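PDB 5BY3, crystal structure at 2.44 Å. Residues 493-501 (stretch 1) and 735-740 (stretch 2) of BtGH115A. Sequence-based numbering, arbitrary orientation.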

# COMPACT_ATOMS: atom_id res chain seq x y z
N ALA A 493 4.95 -3.21 -15.29
CA ALA A 493 5.56 -2.42 -14.21
C ALA A 493 6.28 -3.32 -13.20
O ALA A 493 7.32 -2.95 -12.71
CB ALA A 493 4.53 -1.57 -13.52
N HIS A 494 5.76 -4.53 -12.96
CA HIS A 494 6.37 -5.53 -12.09
C HIS A 494 7.72 -5.93 -12.67
O HIS A 494 8.71 -6.10 -11.97
CB HIS A 494 5.42 -6.73 -11.99
CG HIS A 494 5.85 -7.82 -11.05
ND1 HIS A 494 5.61 -7.78 -9.69
CD2 HIS A 494 6.42 -9.03 -11.29
CE1 HIS A 494 6.05 -8.90 -9.13
NE2 HIS A 494 6.53 -9.68 -10.08
N ILE A 495 7.76 -6.04 -13.99
CA ILE A 495 8.97 -6.39 -14.70
C ILE A 495 10.01 -5.29 -14.54
O ILE A 495 11.19 -5.54 -14.31
CB ILE A 495 8.62 -6.71 -16.18
CG1 ILE A 495 7.88 -8.07 -16.19
CG2 ILE A 495 9.86 -6.74 -17.07
CD1 ILE A 495 7.29 -8.52 -17.51
N ARG A 496 9.56 -4.05 -14.62
CA ARG A 496 10.40 -2.91 -14.39
C ARG A 496 9.48 -1.72 -14.33
O ARG A 496 8.77 -1.43 -15.29
CB ARG A 496 11.40 -2.76 -15.51
CG ARG A 496 12.56 -1.88 -15.10
CD ARG A 496 13.73 -2.72 -14.62
NE ARG A 496 14.81 -1.85 -14.16
CZ ARG A 496 15.96 -2.27 -13.62
NH1 ARG A 496 16.18 -3.58 -13.47
NH2 ARG A 496 16.86 -1.38 -13.21
N LYS A 497 9.44 -1.10 -13.17
CA LYS A 497 8.69 0.12 -12.92
C LYS A 497 9.16 1.25 -13.84
O LYS A 497 10.32 1.28 -14.26
CB LYS A 497 8.89 0.53 -11.47
CG LYS A 497 8.17 -0.36 -10.47
CD LYS A 497 8.16 0.18 -9.04
CE LYS A 497 6.89 -0.20 -8.26
NZ LYS A 497 6.74 -1.63 -7.85
N PRO A 498 8.25 2.18 -14.17
CA PRO A 498 8.67 3.38 -14.92
C PRO A 498 9.93 4.05 -14.38
O PRO A 498 10.85 4.30 -15.15
CB PRO A 498 7.48 4.30 -14.76
CG PRO A 498 6.34 3.34 -14.81
CD PRO A 498 6.78 2.15 -14.01
N GLU A 499 9.97 4.30 -13.07
CA GLU A 499 11.07 4.92 -12.39
C GLU A 499 12.35 4.13 -12.43
O GLU A 499 13.40 4.74 -12.33
CB GLU A 499 10.70 5.21 -10.93
CG GLU A 499 9.53 6.18 -10.75
CD GLU A 499 8.20 5.46 -10.62
OE1 GLU A 499 8.12 4.35 -11.15
OE2 GLU A 499 7.22 6.02 -10.01
N PHE A 500 12.30 2.80 -12.60
CA PHE A 500 13.52 1.94 -12.79
C PHE A 500 14.06 1.79 -14.24
O PHE A 500 15.05 1.07 -14.48
CB PHE A 500 13.35 0.52 -12.18
CG PHE A 500 12.73 0.46 -10.81
CD1 PHE A 500 12.70 1.57 -9.94
CD2 PHE A 500 12.18 -0.77 -10.36
CE1 PHE A 500 12.07 1.47 -8.68
CE2 PHE A 500 11.60 -0.88 -9.09
CZ PHE A 500 11.54 0.24 -8.24
N MSE A 501 13.44 2.46 -15.21
CA MSE A 501 13.74 2.21 -16.65
C MSE A 501 15.04 2.81 -17.10
O MSE A 501 15.49 2.51 -18.20
CB MSE A 501 12.66 2.73 -17.59
CG MSE A 501 11.40 1.86 -17.48
SE MSE A 501 11.75 0.03 -18.07
CE MSE A 501 12.41 0.40 -19.87
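Stretch 2, residues 735-740: NVLRNQ

Where a helix ends, its last carbonyls lose their helical partners and become free to bind something else, and BtGH115A offers a compact example in which two such ends meet, more than 230 residues apart in sequence. Stretch 1 is helical through Ile495 and leaves helical geometry at Arg496, which is extended; stretch 2 is helical through Arg738 and breaks at Asn739, whose phi is positive. The nearest CA pairs are Ile495 CA with Arg738 CA (5.5 Å) and His494 CA with Asn739 CA (6.4 Å), so the sequences run in opposite senses across the contact, and Leu737 reaches on to Arg496 and Phe500.

The direct polar link is a single hydrogen bond. Asn739, its CA-to-CB bond directed toward stretch 1, donates from ND2 to His494 O at 2.9 Å, nearly linear at 170°. Water extends this polar seam. One molecule bridges His494 NE2 (2.8 Å) and Asn739 O (2.7 Å); another accepts from Lys497 N at 3.0 Å and lies 2.7 Å from Leu737 O, linking backbone to backbone just past the first helix end.

Packing over flat groups supplies the rest. Asn739 CB lies 3.7 Å from the centroid of the His494 ring, over its face, so this one side chain combines a CH-pi contact with the hydrogen bond. Leu737 CD2 likewise covers a face of Phe500, 3.6 Å from the ring centroid, while Phe500 CD2 approaches Leu737 O to 3.3 Å. Leu737 CB lies over a face of the Arg496 guanidinium, whose NH2 comes within 3.9 Å of Leu737 CD1.

Internal bonds tie down both arginines: Arg496 NE donates to Phe500 O at 2.9 Å, and Arg738 donates from NE to Gln740 O at 2.6 Å.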

# COMPACT_ATOMS: atom_id res chain seq x y z
N ASN A 735 17.32 -7.87 -6.85
CA ASN A 735 16.08 -8.61 -6.67
C ASN A 735 14.88 -7.65 -6.78
O ASN A 735 14.03 -7.86 -7.59
CB ASN A 735 16.05 -9.34 -5.31
CG ASN A 735 16.79 -10.71 -5.32
OD1 ASN A 735 17.44 -11.12 -6.30
ND2 ASN A 735 16.67 -11.43 -4.19
N VAL A 736 14.83 -6.59 -5.98
CA VAL A 736 13.62 -5.77 -5.89
C VAL A 736 13.37 -4.85 -7.10
O VAL A 736 12.24 -4.47 -7.35
CB VAL A 736 13.61 -4.94 -4.60
CG1 VAL A 736 13.55 -5.86 -3.39
CG2 VAL A 736 14.83 -4.01 -4.51
N LEU A 737 14.41 -4.50 -7.85
CA LEU A 737 14.26 -3.72 -9.07
C LEU A 737 13.53 -4.51 -10.18
O LEU A 737 12.75 -3.92 -10.94
CB LEU A 737 15.64 -3.26 -9.60
CG LEU A 737 16.35 -2.04 -8.96
CD1 LEU A 737 17.78 -1.82 -9.47
CD2 LEU A 737 15.57 -0.73 -9.08
N ARG A 738 13.81 -5.82 -10.27
CA ARG A 738 13.30 -6.67 -11.34
C ARG A 738 12.18 -7.60 -10.86
O ARG A 738 11.60 -8.35 -11.64
CB ARG A 738 14.45 -7.49 -11.99
CG ARG A 738 15.00 -8.55 -11.08
CD ARG A 738 16.33 -9.09 -11.54
NE ARG A 738 16.81 -9.89 -10.44
CZ ARG A 738 18.08 -10.19 -10.20
NH1 ARG A 738 19.06 -9.79 -11.02
NH2 ARG A 738 18.36 -10.91 -9.12
N ASN A 739 11.90 -7.55 -9.56
CA ASN A 739 11.00 -8.46 -8.87
C ASN A 739 11.23 -9.95 -9.24
O ASN A 739 10.28 -10.72 -9.39
CB ASN A 739 9.54 -8.05 -9.09
CG ASN A 739 9.20 -6.80 -8.34
OD1 ASN A 739 9.18 -6.76 -7.09
ND2 ASN A 739 8.95 -5.73 -9.09
N GLN A 740 12.49 -10.34 -9.38
CA GLN A 740 12.80 -11.77 -9.39
C GLN A 740 14.13 -12.02 -8.71
O GLN A 740 15.12 -11.30 -8.99
CB GLN A 740 12.92 -12.34 -10.81
CG GLN A 740 11.67 -12.31 -11.66
CD GLN A 740 11.84 -13.01 -12.97
OE1 GLN A 740 12.85 -12.84 -13.64
NE2 GLN A 740 10.87 -13.82 -13.33
O HOH W 1 8.09 -12.03 -10.18
O HOH W 2 10.15 -3.18 -11.18